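Local coordinates for protein FACT complex subunit SPT16 (Ashbya gossypii, PDB 6A8M) that is the N-terminal, peptidase-like part of a FACT histone chaperone subunit that probably reorganises nucleosomes during transcription, replication and DNA repair, at residues Ile7-Ser10 with Thr11-Asn14; Val176-Glu179 with Lys180-Ala183; Asp215-Leu218 with Ser219-Glu223; Lys436-Ser439 with Gln440-Tyr444. All coordinates share one frame; numbering follows the deposited sequence.

Contact 1: Ile7-Ser10 with Thr11-Asn14; sequences IDFS and TFEN
Asp-8 and Thr-11 set their side chains at about a right angle, so that the threonine hydroxyl comes over the carboxylate rather than into its plane. Thr-11 OG1 donates to Asp-8 OD2 at 2.5 Å. The other oxygen, OD1, takes the Thr-11 N-H, also from above the carboxylate, in a long but nearly straight bond (N to OD1 3.3 Å, 171°). Ser-10 OG adds a third grip, donating to Asp-8 OD1 on its syn lone pair at 3.0 Å. With CG anti to the backbone N (chi1 177°), Asp-8 carries its carboxylate across the start of the helix, where these donors lie. With an alanine in place of Asp-8, the Thr-11 N-H and hydroxyl would probably lose this acceptor, and Lys-180, which forms a salt bridge with Asp-8 OD2, its charged mate.

On another side of the turn Phe-9 and Phe-12 lie alongside each other, pointing the same way. Their planes are inclined at 61°, and the touch is between Phe-9 CE1 and Phe-12 CD2, 3.6 Å apart. Met-92 of helix 79-95 touches both side chains. A water joins Phe-9 O to Glu-13 OE1, while Glu-13 OE2 is bridged to Lys-95. The whole is an aspartate N-cap, opening helix 9-22 in the N-terminal lobe of Spt16.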
ATOM      1  N   ILE A   7      -6.622 -11.011  17.967  1.00 31.73           N
ATOM      2  CA  ILE A   7      -6.416 -11.525  16.622  1.00 27.46           C
ATOM      3  C   ILE A   7      -7.709 -12.153  16.124  1.00 26.28           C
ATOM      4  O   ILE A   7      -8.355 -12.925  16.838  1.00 26.93           O
ATOM      5  CB  ILE A   7      -5.245 -12.521  16.597  1.00 27.89           C
ATOM      6  CG1 ILE A   7      -3.928 -11.743  16.637  1.00 30.01           C
ATOM      7  CG2 ILE A   7      -5.296 -13.385  15.350  1.00 24.10           C
ATOM      8  CD1 ILE A   7      -2.969 -12.261  17.663  1.00 32.07           C
ATOM      9  N   ASP A   8      -8.113 -11.773  14.919  1.00 25.52           N
ATOM     10  CA  ASP A   8      -9.251 -12.369  14.221  1.00 26.27           C
ATOM     11  C   ASP A   8      -8.809 -13.727  13.691  1.00 24.69           C
ATOM     12  O   ASP A   8      -8.097 -13.811  12.685  1.00 24.43           O
ATOM     13  CB  ASP A   8      -9.709 -11.438  13.097  1.00 28.22           C
ATOM     14  CG  ASP A   8     -10.851 -12.008  12.275  1.00 30.58           C
ATOM     15  OD1 ASP A   8     -11.271 -13.160  12.517  1.00 30.23           O
ATOM     16  OD2 ASP A   8     -11.328 -11.292  11.362  1.00 30.30           O
ATOM     17  N   PHE A   9      -9.233 -14.801  14.358  1.00 24.71           N
ATOM     18  CA  PHE A   9      -8.716 -16.117  14.019  1.00 24.46           C
ATOM     19  C   PHE A   9      -9.442 -16.793  12.858  1.00 25.74           C
ATOM     20  O   PHE A   9      -8.886 -17.720  12.265  1.00 24.70           O
ATOM     21  CB  PHE A   9      -8.716 -17.015  15.262  1.00 27.68           C
ATOM     22  CG  PHE A   9      -7.361 -17.150  15.872  1.00 28.00           C
ATOM     23  CD1 PHE A   9      -6.465 -18.082  15.368  1.00 29.31           C
ATOM     24  CD2 PHE A   9      -6.948 -16.301  16.889  1.00 29.25           C
ATOM     25  CE1 PHE A   9      -5.184 -18.193  15.890  1.00 29.45           C
ATOM     26  CE2 PHE A   9      -5.670 -16.407  17.422  1.00 29.30           C
ATOM     27  CZ  PHE A   9      -4.790 -17.353  16.921  1.00 29.72           C
ATOM     28  N   SER A  10     -10.659 -16.382  12.500  1.00 25.90           N
ATOM     29  CA  SER A  10     -11.206 -16.943  11.266  1.00 27.66           C
ATOM     30  C   SER A  10     -10.464 -16.371  10.068  1.00 23.25           C
ATOM     31  O   SER A  10     -10.172 -17.081   9.106  1.00 23.26           O
ATOM     32  CB  SER A  10     -12.713 -16.689  11.161  1.00 32.52           C
ATOM     33  OG  SER A  10     -13.021 -15.313  11.255  1.00 37.55           O
ATOM     34  N   THR A  11     -10.105 -15.093  10.151  1.00 24.08           N
ATOM     35  CA  THR A  11      -9.305 -14.453   9.123  1.00 24.83           C
ATOM     36  C   THR A  11      -7.897 -15.045   9.076  1.00 22.00           C
ATOM     37  O   THR A  11      -7.368 -15.337   7.994  1.00 22.02           O
ATOM     38  CB  THR A  11      -9.280 -12.952   9.409  1.00 30.22           C
ATOM     39  OG1 THR A  11     -10.605 -12.414   9.235  1.00 34.58           O
ATOM     40  CG2 THR A  11      -8.360 -12.271   8.502  1.00 29.40           C
ATOM     41  N   PHE A  12      -7.290 -15.246  10.246  1.00 19.75           N
ATOM     42  CA  PHE A  12      -5.973 -15.881  10.326  1.00 18.51           C
ATOM     43  C   PHE A  12      -5.993 -17.256   9.679  1.00 18.25           C
ATOM     44  O   PHE A  12      -5.120 -17.579   8.875  1.00 20.41           O
ATOM     45  CB  PHE A  12      -5.533 -15.990  11.786  1.00 19.70           C
ATOM     46  CG  PHE A  12      -4.268 -16.773  11.988  1.00 20.57           C
ATOM     47  CD1 PHE A  12      -3.031 -16.167  11.839  1.00 22.10           C
ATOM     48  CD2 PHE A  12      -4.312 -18.113  12.347  1.00 24.14           C
ATOM     49  CE1 PHE A  12      -1.851 -16.892  12.027  1.00 23.87           C
ATOM     50  CE2 PHE A  12      -3.141 -18.847  12.542  1.00 24.08           C
ATOM     51  CZ  PHE A  12      -1.907 -18.226  12.381  1.00 22.70           C
ATOM     52  N   GLU A  13      -7.001 -18.076  10.013  1.00 19.15           N
ATOM     53  CA  GLU A  13      -7.090 -19.424   9.458  1.00 18.61           C
ATOM     54  C   GLU A  13      -7.237 -19.403   7.937  1.00 18.26           C
ATOM     55  O   GLU A  13      -6.511 -20.099   7.220  1.00 20.70           O
ATOM     56  CB  GLU A  13      -8.265 -20.169  10.108  1.00 20.37           C
ATOM     57  CG  GLU A  13      -8.437 -21.576   9.577  1.00 23.87           C
ATOM     58  CD  GLU A  13      -9.592 -22.326  10.213  1.00 27.21           C
ATOM     59  OE1 GLU A  13      -9.874 -22.136  11.420  1.00 27.96           O
ATOM     60  OE2 GLU A  13     -10.207 -23.130   9.491  1.00 29.47           O
ATOM     61  N   ASN A  14      -8.173 -18.603   7.423  1.00 19.32           N
ATOM     62  CA  ASN A  14      -8.416 -18.588   5.982  1.00 20.24           C
ATOM     63  C   ASN A  14      -7.193 -18.108   5.212  1.00 17.89           C
ATOM     64  O   ASN A  14      -6.862 -18.656   4.153  1.00 21.78           O
ATOM     65  CB  ASN A  14      -9.621 -17.705   5.664  1.00 26.50           C
ATOM     66  CG  ASN A  14     -10.922 -18.346   6.070  1.00 32.89           C
ATOM     67  OD1 ASN A  14     -11.004 -19.571   6.216  1.00 37.28           O
ATOM     68  ND2 ASN A  14     -11.949 -17.530   6.261  1.00 34.55           N
TER
HETATM   69  O   HOH W   1      -9.782 -20.395  13.277  1.00 31.98           O

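Contact 2: Val176-Glu179 with Lys180-Ala183; sequences VKDE and KEQA
Asp-178 OD1 and Glu-181 OE2, oxygens of two carboxylates, approach to 3.6 Å, a closeness that like charges would be expected to resist. The explanation is a capping box, in which each acid accepts the other's backbone N-H. Glu-181 N donates to Asp-178 OD1 at 2.9 Å, nearly along the C-O bond, and the return bond runs from Asp-178 N to Glu-181 OE2, also 2.9 Å, on the anti lone pair. The two side chains cross at about a right angle with their carboxylate planes 62° apart. Asp-178 reaches its donor with CG set between backbone N and carbonyl carbon (chi1 70°), while Glu-181 stays extended beyond CG and stretches back past the start of the helix. The charge of Arg-15, in a salt bridge with Asp-178 OD2, probably eases the repulsion; Glu-181 OE1 has a hydrogen bond with Tyr-298 OH.

Lys-177 lies across Glu-181, its CD 3.8 Å from Glu-181 CB; its NZ bonds to Ala-175 O and donates to a water that in turn lies close to Glu-181 OE1. Gln-182 reaches back on the other flank. Its NE2 donates to Lys-177 O at 3.0 Å and 174°, with the acceptor close to the amide plane, and its CG packs on Lys-177 CB at 3.7 Å. The box thus opens the long helix 179-208 directly after the loop that follows helix 167-174, with Gln-182 resting on Gln-422 and Thr-424 of strand 412-424 and Lys-177 paired through its backbone with Gly-392.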
ATOM      1  N   VAL A 176      -6.734  -9.791  -3.749  1.00 15.53           N
ATOM      2  CA  VAL A 176      -8.180  -9.680  -3.608  1.00 16.23           C
ATOM      3  C   VAL A 176      -8.506  -9.332  -2.162  1.00 19.75           C
ATOM      4  O   VAL A 176      -8.018  -9.980  -1.227  1.00 21.77           O
ATOM      5  CB  VAL A 176      -8.868 -10.978  -4.044  1.00 18.43           C
ATOM      6  CG1 VAL A 176     -10.322 -11.000  -3.569  1.00 20.05           C
ATOM      7  CG2 VAL A 176      -8.768 -11.152  -5.571  1.00 21.11           C
ATOM      8  N   LYS A 177      -9.335  -8.310  -1.973  1.00 15.26           N
ATOM      9  CA  LYS A 177      -9.660  -7.803  -0.651  1.00 12.54           C
ATOM     10  C   LYS A 177     -10.977  -8.414  -0.200  1.00 14.06           C
ATOM     11  O   LYS A 177     -11.959  -8.405  -0.954  1.00 14.73           O
ATOM     12  CB  LYS A 177      -9.756  -6.273  -0.670  1.00 12.47           C
ATOM     13  CG  LYS A 177      -8.442  -5.581  -1.047  1.00 12.53           C
ATOM     14  CD  LYS A 177      -7.425  -5.638   0.113  1.00 12.28           C
ATOM     15  CE  LYS A 177      -6.032  -5.201  -0.369  1.00 10.80           C
ATOM     16  NZ  LYS A 177      -5.406  -6.299  -1.153  1.00 13.67           N
ATOM     17  N   ASP A 178     -11.003  -8.951   1.018  1.00 13.54           N
ATOM     18  CA  ASP A 178     -12.235  -9.554   1.498  1.00 15.35           C
ATOM     19  C   ASP A 178     -13.144  -8.451   2.018  1.00 14.98           C
ATOM     20  O   ASP A 178     -12.823  -7.266   1.922  1.00 15.99           O
ATOM     21  CB  ASP A 178     -11.951 -10.654   2.533  1.00 16.33           C
ATOM     22  CG  ASP A 178     -11.421 -10.143   3.868  1.00 19.69           C
ATOM     23  OD1 ASP A 178     -11.542  -8.951   4.183  1.00 18.78           O
ATOM     24  OD2 ASP A 178     -10.895 -10.991   4.636  1.00 18.40           O
ATOM     25  N   GLU A 179     -14.292  -8.844   2.559  1.00 17.39           N
ATOM     26  CA  GLU A 179     -15.294  -7.872   2.994  1.00 20.68           C
ATOM     27  C   GLU A 179     -14.716  -6.891   4.008  1.00 18.48           C
ATOM     28  O   GLU A 179     -14.930  -5.670   3.913  1.00 18.16           O
ATOM     29  CB  GLU A 179     -16.481  -8.612   3.601  1.00 27.49           C
ATOM     30  CG  GLU A 179     -17.782  -8.402   2.893  1.00 36.15           C
ATOM     31  CD  GLU A 179     -18.943  -9.016   3.665  1.00 42.93           C
ATOM     32  OE1 GLU A 179     -19.816  -8.254   4.133  1.00 45.33           O
ATOM     33  OE2 GLU A 179     -18.966 -10.258   3.827  1.00 45.14           O
ATOM     34  N   LYS A 180     -14.000  -7.417   5.005  1.00 18.43           N
ATOM     35  CA  LYS A 180     -13.459  -6.577   6.065  1.00 17.27           C
ATOM     36  C   LYS A 180     -12.420  -5.616   5.510  1.00 15.50           C
ATOM     37  O   LYS A 180     -12.417  -4.423   5.839  1.00 15.54           O
ATOM     38  CB  LYS A 180     -12.859  -7.463   7.157  1.00 20.88           C
ATOM     39  CG  LYS A 180     -12.309  -6.705   8.328  1.00 27.91           C
ATOM     40  CD  LYS A 180     -11.733  -7.633   9.415  1.00 32.42           C
ATOM     41  CE  LYS A 180     -10.561  -8.475   8.915  1.00 33.43           C
ATOM     42  NZ  LYS A 180      -9.848  -9.178  10.046  1.00 33.18           N
ATOM     43  N   GLU A 181     -11.536  -6.124   4.651  1.00 12.25           N
ATOM     44  CA  GLU A 181     -10.491  -5.287   4.085  1.00 13.47           C
ATOM     45  C   GLU A 181     -11.080  -4.172   3.248  1.00 13.45           C
ATOM     46  O   GLU A 181     -10.563  -3.048   3.253  1.00 13.28           O
ATOM     47  CB  GLU A 181      -9.563  -6.141   3.234  1.00 14.17           C
ATOM     48  CG  GLU A 181      -8.838  -7.216   4.046  1.00 14.21           C
ATOM     49  CD  GLU A 181      -7.926  -8.076   3.186  1.00 14.41           C
ATOM     50  OE1 GLU A 181      -6.697  -8.013   3.362  1.00 12.78           O
ATOM     51  OE2 GLU A 181      -8.436  -8.804   2.323  1.00 16.47           O
ATOM     52  N   GLN A 182     -12.126  -4.477   2.471  1.00 14.71           N
ATOM     53  CA  GLN A 182     -12.741  -3.430   1.666  1.00 15.24           C
ATOM     54  C   GLN A 182     -13.314  -2.326   2.562  1.00 14.15           C
ATOM     55  O   GLN A 182     -13.198  -1.142   2.232  1.00 15.17           O
ATOM     56  CB  GLN A 182     -13.803  -4.030   0.745  1.00 16.64           C
ATOM     57  CG  GLN A 182     -13.211  -4.950  -0.353  1.00 12.45           C
ATOM     58  CD  GLN A 182     -14.247  -5.325  -1.375  1.00 15.01           C
ATOM     59  OE1 GLN A 182     -15.149  -4.536  -1.673  1.00 17.74           O
ATOM     60  NE2 GLN A 182     -14.119  -6.523  -1.947  1.00 16.56           N
ATOM     61  N   ALA A 183     -13.847  -2.691   3.735  1.00 15.32           N
ATOM     62  CA  ALA A 183     -14.338  -1.683   4.670  1.00 14.88           C
ATOM     63  C   ALA A 183     -13.192  -0.819   5.184  1.00 14.10           C
ATOM     64  O   ALA A 183     -13.295   0.412   5.209  1.00 14.05           O
ATOM     65  CB  ALA A 183     -15.080  -2.352   5.831  1.00 16.27           C
TER
HETATM   66  O   HOH W   2      -7.015 -10.771   1.516  1.00 19.04           O
HETATM   67  O   HOH W   3      -5.066  -8.054   1.213  1.00 16.56           O

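Contact 3: Asp215-Leu218 with Ser219-Glu223; sequences DAKL and SDNVE
Lys-217 and Asn-221, one turn apart, meet along the flank of helix 215-224, where the end of the lysine passes the amide oxygen. Both CE and NZ of Lys-217 come to 3.6 Å from Asn-221 OD1, a packing contact and not a hydrogen bond. The lysine leaves its backbone with CG anti to N and then turns at chi2 (58°), which carries the long chain forward along the helix to the asparagine. Asp-220 adds a distant charge: its OD2 lies 4.3 Å from Lys-217 NZ, beyond a salt bridge, so any attraction between them is probably modest.

Beneath these side chains runs the helical backbone that spaces them. Ser-219 N bonds to Asp-215 O, Asp-220 N to Ala-216 O and Asn-221 N to Lys-217 O, and the series goes on with a longer bond from Val-222 N to Leu-218 O (3.3 Å). Val-222 CG2 rests 3.7 Å from that same Leu-218 O. Thr-214 OG1 is hydrogen-bonded to Lys-217 N at the start of the helix.

Farther out, hydrogen bonds tie one flank of the helix to its surroundings: Asp-215 OD1 with Ser-264 OG, and Ser-219 OG with Ser-276 OG. Leu-218 packs against Leu-203 and Val-222 against Leu-199, both on helix 179-208, and Leu-218 also touches Ile-262 of strand 261-263; helix 215-224 thereby lies against a long helix and a strand at once.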
ATOM      1  N   ASP A 215       6.637  24.775  -0.390  1.00 17.01           N
ATOM      2  CA  ASP A 215       5.751  23.631  -0.548  1.00 15.08           C
ATOM      3  C   ASP A 215       5.912  22.639   0.605  1.00 17.18           C
ATOM      4  O   ASP A 215       4.924  22.106   1.124  1.00 16.13           O
ATOM      5  CB  ASP A 215       6.048  22.930  -1.876  1.00 14.52           C
ATOM      6  CG  ASP A 215       5.594  23.728  -3.078  1.00 16.96           C
ATOM      7  OD1 ASP A 215       4.841  24.705  -2.915  1.00 17.37           O
ATOM      8  OD2 ASP A 215       6.035  23.373  -4.189  1.00 17.88           O
ATOM      9  N   ALA A 216       7.156  22.389   1.022  1.00 18.13           N
ATOM     10  CA  ALA A 216       7.412  21.376   2.040  1.00 20.15           C
ATOM     11  C   ALA A 216       6.934  21.831   3.418  1.00 18.36           C
ATOM     12  O   ALA A 216       6.434  21.019   4.205  1.00 17.13           O
ATOM     13  CB  ALA A 216       8.904  21.026   2.060  1.00 23.95           C
ATOM     14  N   LYS A 217       7.054  23.119   3.723  1.00 19.61           N
ATOM     15  CA  LYS A 217       6.513  23.626   4.986  1.00 21.81           C
ATOM     16  C   LYS A 217       4.993  23.508   5.021  1.00 21.20           C
ATOM     17  O   LYS A 217       4.411  23.102   6.038  1.00 20.98           O
ATOM     18  CB  LYS A 217       6.934  25.080   5.181  1.00 25.32           C
ATOM     19  CG  LYS A 217       6.404  25.718   6.453  1.00 28.52           C
ATOM     20  CD  LYS A 217       6.858  24.945   7.674  1.00 31.06           C
ATOM     21  CE  LYS A 217       6.310  25.587   8.939  1.00 32.98           C
ATOM     22  NZ  LYS A 217       6.485  24.712  10.116  1.00 34.14           N
ATOM     23  N   LEU A 218       4.335  23.847   3.910  1.00 19.39           N
ATOM     24  CA  LEU A 218       2.886  23.720   3.841  1.00 20.54           C
ATOM     25  C   LEU A 218       2.445  22.267   3.999  1.00 16.61           C
ATOM     26  O   LEU A 218       1.494  21.983   4.735  1.00 17.08           O
ATOM     27  CB  LEU A 218       2.392  24.297   2.516  1.00 23.08           C
ATOM     28  CG  LEU A 218       0.892  24.256   2.254  1.00 24.39           C
ATOM     29  CD1 LEU A 218       0.152  25.045   3.324  1.00 26.31           C
ATOM     30  CD2 LEU A 218       0.597  24.812   0.862  1.00 24.99           C
ATOM     31  N   SER A 219       3.107  21.327   3.314  1.00 13.89           N
ATOM     32  CA  SER A 219       2.662  19.943   3.444  1.00 15.37           C
ATOM     33  C   SER A 219       2.966  19.416   4.834  1.00 16.35           C
ATOM     34  O   SER A 219       2.219  18.584   5.355  1.00 16.63           O
ATOM     35  CB  SER A 219       3.290  19.041   2.372  1.00 17.42           C
ATOM     36  OG  SER A 219       4.688  18.861   2.558  1.00 17.12           O
ATOM     37  N   ASP A 220       4.041  19.918   5.463  1.00 15.42           N
ATOM     38  CA  ASP A 220       4.320  19.508   6.834  1.00 16.90           C
ATOM     39  C   ASP A 220       3.215  19.980   7.769  1.00 18.04           C
ATOM     40  O   ASP A 220       2.840  19.271   8.711  1.00 17.74           O
ATOM     41  CB  ASP A 220       5.680  20.060   7.275  1.00 17.56           C
ATOM     42  CG  ASP A 220       6.042  19.666   8.696  1.00 20.07           C
ATOM     43  OD1 ASP A 220       6.437  18.513   8.898  1.00 22.28           O
ATOM     44  OD2 ASP A 220       5.949  20.514   9.603  1.00 22.72           O
ATOM     45  N   ASN A 221       2.692  21.192   7.538  1.00 16.46           N
ATOM     46  CA  ASN A 221       1.601  21.688   8.373  1.00 20.34           C
ATOM     47  C   ASN A 221       0.413  20.733   8.338  1.00 20.70           C
ATOM     48  O   ASN A 221      -0.143  20.363   9.381  1.00 19.93           O
ATOM     49  CB  ASN A 221       1.169  23.074   7.897  1.00 21.90           C
ATOM     50  CG  ASN A 221       2.200  24.144   8.190  1.00 24.55           C
ATOM     51  OD1 ASN A 221       3.180  23.897   8.890  1.00 25.81           O
ATOM     52  ND2 ASN A 221       1.974  25.343   7.669  1.00 24.61           N
ATOM     53  N   VAL A 222       0.009  20.338   7.131  1.00 20.30           N
ATOM     54  CA  VAL A 222      -1.081  19.381   6.956  1.00 19.17           C
ATOM     55  C   VAL A 222      -0.741  18.055   7.617  1.00 16.07           C
ATOM     56  O   VAL A 222      -1.569  17.470   8.326  1.00 14.49           O
ATOM     57  CB  VAL A 222      -1.378  19.192   5.462  1.00 20.52           C
ATOM     58  CG1 VAL A 222      -2.346  18.039   5.266  1.00 20.63           C
ATOM     59  CG2 VAL A 222      -1.921  20.481   4.873  1.00 22.68           C
ATOM     60  N   GLU A 223       0.485  17.557   7.384  1.00 13.57           N
ATOM     61  CA  GLU A 223       0.908  16.267   7.922  1.00 13.93           C
ATOM     62  C   GLU A 223       0.734  16.200   9.438  1.00 14.10           C
ATOM     63  O   GLU A 223       0.302  15.177   9.979  1.00 15.48           O
ATOM     64  CB  GLU A 223       2.367  15.989   7.504  1.00 12.93           C
ATOM     65  CG  GLU A 223       2.897  14.633   7.917  1.00 14.19           C
ATOM     66  CD  GLU A 223       4.207  14.277   7.221  1.00 16.00           C
ATOM     67  OE1 GLU A 223       4.757  13.177   7.469  1.00 18.20           O
ATOM     68  OE2 GLU A 223       4.694  15.111   6.434  1.00 17.44           O
TER

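Contact 4: Lys436-Ser439 with Gln440-Tyr444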
ATOM      1  N   LYS A 436     -13.262  16.883  -7.514  1.00 15.11           N
ATOM      2  CA  LYS A 436     -12.275  17.177  -8.540  1.00 13.19           C
ATOM      3  C   LYS A 436     -12.902  18.005  -9.650  1.00 13.39           C
ATOM      4  O   LYS A 436     -12.299  18.150 -10.713  1.00 16.72           O
ATOM      5  CB  LYS A 436     -11.674  15.896  -9.115  1.00 13.22           C
ATOM      6  CG  LYS A 436     -12.738  14.863  -9.536  1.00 16.27           C
ATOM      7  CD  LYS A 436     -12.124  13.470  -9.543  1.00 17.41           C
ATOM      8  CE  LYS A 436     -13.120  12.408  -9.983  1.00 19.76           C
ATOM      9  NZ  LYS A 436     -12.617  11.038  -9.626  1.00 19.45           N
ATOM     10  N   SER A 437     -14.096  18.541  -9.430  1.00 14.73           N
ATOM     11  CA  SER A 437     -14.721  19.380 -10.440  1.00 16.58           C
ATOM     12  C   SER A 437     -13.883  20.629 -10.613  1.00 16.45           C
ATOM     13  O   SER A 437     -13.457  21.227  -9.624  1.00 17.47           O
ATOM     14  CB  SER A 437     -16.137  19.739 -10.011  1.00 23.44           C
ATOM     15  OG  SER A 437     -16.924  18.558  -9.960  1.00 29.22           O
ATOM     16  N   ARG A 438     -13.626  21.014 -11.868  1.00 16.54           N
ATOM     17  CA  ARG A 438     -12.743  22.156 -12.112  1.00 14.90           C
ATOM     18  C   ARG A 438     -13.234  23.406 -11.390  1.00 17.26           C
ATOM     19  O   ARG A 438     -12.437  24.146 -10.803  1.00 20.27           O
ATOM     20  CB  ARG A 438     -12.619  22.422 -13.618  1.00 17.97           C
ATOM     21  CG  ARG A 438     -11.678  23.596 -13.921  1.00 18.62           C
ATOM     22  CD  ARG A 438     -11.100  23.573 -15.342  1.00 20.42           C
ATOM     23  NE  ARG A 438     -12.130  23.535 -16.389  1.00 23.06           N
ATOM     24  CZ  ARG A 438     -12.782  24.607 -16.836  1.00 25.61           C
ATOM     25  NH1 ARG A 438     -12.544  25.809 -16.319  1.00 23.75           N
ATOM     26  NH2 ARG A 438     -13.682  24.481 -17.805  1.00 28.28           N
ATOM     27  N   SER A 439     -14.548  23.626 -11.371  1.00 17.79           N
ATOM     28  CA  SER A 439     -15.098  24.811 -10.728  1.00 18.13           C
ATOM     29  C   SER A 439     -14.791  24.868  -9.240  1.00 19.20           C
ATOM     30  O   SER A 439     -14.894  25.948  -8.647  1.00 22.83           O
ATOM     31  CB  SER A 439     -16.611  24.861 -10.936  1.00 22.46           C
ATOM     32  OG  SER A 439     -17.215  23.700 -10.386  1.00 24.84           O
ATOM     33  N   GLN A 440     -14.452  23.734  -8.620  1.00 16.90           N
ATOM     34  CA  GLN A 440     -14.221  23.668  -7.183  1.00 18.03           C
ATOM     35  C   GLN A 440     -12.765  23.496  -6.805  1.00 19.29           C
ATOM     36  O   GLN A 440     -12.451  23.536  -5.607  1.00 19.33           O
ATOM     37  CB  GLN A 440     -15.021  22.522  -6.551  1.00 18.21           C
ATOM     38  CG  GLN A 440     -16.518  22.794  -6.541  1.00 18.18           C
ATOM     39  CD  GLN A 440     -17.288  21.656  -5.954  1.00 24.41           C
ATOM     40  OE1 GLN A 440     -17.457  20.615  -6.592  1.00 28.14           O
ATOM     41  NE2 GLN A 440     -17.739  21.823  -4.721  1.00 25.88           N
ATOM     42  N   ILE A 441     -11.880  23.271  -7.775  1.00 16.97           N
ATOM     43  CA  ILE A 441     -10.443  23.253  -7.518  1.00 15.53           C
ATOM     44  C   ILE A 441      -9.754  24.460  -8.149  1.00 18.47           C
ATOM     45  O   ILE A 441      -8.515  24.552  -8.140  1.00 17.69           O
ATOM     46  CB  ILE A 441      -9.798  21.913  -7.946  1.00 14.73           C
ATOM     47  CG1 ILE A 441     -10.028  21.517  -9.423  1.00 13.74           C
ATOM     48  CG2 ILE A 441     -10.383  20.788  -7.093  1.00 14.15           C
ATOM     49  CD1 ILE A 441      -9.265  22.287 -10.468  1.00 14.69           C
ATOM     50  N   SER A 442     -10.532  25.406  -8.664  1.00 19.68           N
ATOM     51  CA  SER A 442     -10.030  26.617  -9.296  1.00 21.13           C
ATOM     52  C   SER A 442     -10.277  27.804  -8.382  1.00 24.31           C
ATOM     53  O   SER A 442     -11.379  27.969  -7.855  1.00 23.61           O
ATOM     54  CB  SER A 442     -10.710  26.867 -10.642  1.00 20.06           C
ATOM     55  OG  SER A 442     -10.411  25.815 -11.541  1.00 19.27           O
ATOM     56  N   PHE A 443      -9.259  28.640  -8.223  1.00 24.07           N
ATOM     57  CA  PHE A 443      -9.336  29.795  -7.348  1.00 26.05           C
ATOM     58  C   PHE A 443      -8.732  30.980  -8.078  1.00 27.82           C
ATOM     59  O   PHE A 443      -7.801  30.821  -8.873  1.00 25.80           O
ATOM     60  CB  PHE A 443      -8.620  29.519  -6.030  1.00 25.24           C
ATOM     61  CG  PHE A 443      -9.184  28.359  -5.298  1.00 26.51           C
ATOM     62  CD1 PHE A 443      -8.701  27.082  -5.525  1.00 25.20           C
ATOM     63  CD2 PHE A 443     -10.236  28.534  -4.404  1.00 27.68           C
ATOM     64  CE1 PHE A 443      -9.244  25.996  -4.863  1.00 26.32           C
ATOM     65  CE2 PHE A 443     -10.780  27.457  -3.728  1.00 28.18           C
ATOM     66  CZ  PHE A 443     -10.283  26.183  -3.953  1.00 27.13           C
ATOM     67  N   TYR A 444      -9.285  32.165  -7.830  1.00 30.07           N
ATOM     68  CA  TYR A 444      -8.948  33.354  -8.601  1.00 34.94           C
ATOM     69  C   TYR A 444      -8.583  34.489  -7.661  1.00 39.80           C
ATOM     70  O   TYR A 444      -9.272  34.719  -6.663  1.00 41.54           O
ATOM     71  CB  TYR A 444     -10.113  33.762  -9.500  1.00 35.53           C
ATOM     72  CG  TYR A 444     -10.523  32.667 -10.446  1.00 35.75           C
ATOM     73  CD1 TYR A 444     -11.445  31.700 -10.061  1.00 36.74           C
ATOM     74  CD2 TYR A 444      -9.976  32.586 -11.721  1.00 35.76           C
ATOM     75  CE1 TYR A 444     -11.816  30.692 -10.928  1.00 36.69           C
ATOM     76  CE2 TYR A 444     -10.340  31.576 -12.595  1.00 35.88           C
ATOM     77  CZ  TYR A 444     -11.262  30.635 -12.188  1.00 36.33           C
ATOM     78  OH  TYR A 444     -11.628  29.633 -13.039  1.00 37.46           O
TER
HETATM   79  O   HOH W   4     -10.801  26.805 -14.080  1.00 26.37           O
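Gln-440 N donates to Ser-437 O at 2.9 Å, and Ile-441 N reaches the same oxygen weakly. Arg-438 O takes Ile-441 N (3.2 Å) and the hydroxyl of Ser-442, whose OG donates at 2.7 Å. These last two donors come at the Arg-438 carbonyl from opposite faces of its plane, so the oxygen is gripped from both. With OG anti to the carbonyl carbon (chi1 -63°), Ser-442 turns its hydroxyl back onto the preceding turn.

A water extends this polar link. It accepts from Arg-438 NH1, at the edge of the guanidinium and in its plane, and donates to Ser-442 OG at 2.8 Å. The charge of the arginine is met by Asp-319, which takes its NE in a salt bridge.

Packing falls to Ile-441: its CG1, lodged between backbone N and carbonyl carbon (chi1 56°), lies against the carbonyl oxygen of Ser-437, 3.4 Å away, and CD1 reaches 3.8 Å from Arg-438 CA. Beyond the turn the same side chain meets Leu-307 of strand 298-308 and Tyr-318 of helix 312-332. A glycine here would probably open a gap between the turn, Leu-307 and Tyr-318, and leave the backbone freer to move.

The bonds from residue i+3 back to i are of the kind seen in 3-10 turns. Here they close a short helical turn that passes directly into strand 442-443, which pairs in parallel with strand 298-308 in the peptidase-like M24 (pita-bread) part of the chain.

The four contacts come in series along the chain, contacts 1 and 2 at helix starts, contact 3 along a short helix, contact 4 at a helical turn. Contacts 1 and 2 have centres 14 Å apart and touch: Lys-180 NZ lies 2.9 Å from Asp-8 OD2 in a salt bridge, so the caps of helix 9-22 in the N-terminal lobe and of helix 179-208 are joined directly. Helix 179-208 then runs on to touch both helix 215-224 of contact 3 and Phe-443 of contact 4. Those two contacts have centres about 21 Å apart, across the chain's centre from contact 1, whose centre is about 45 Å from that of contact 4. This is consistent with helix 179-208 linking lobe and peptidase-like part.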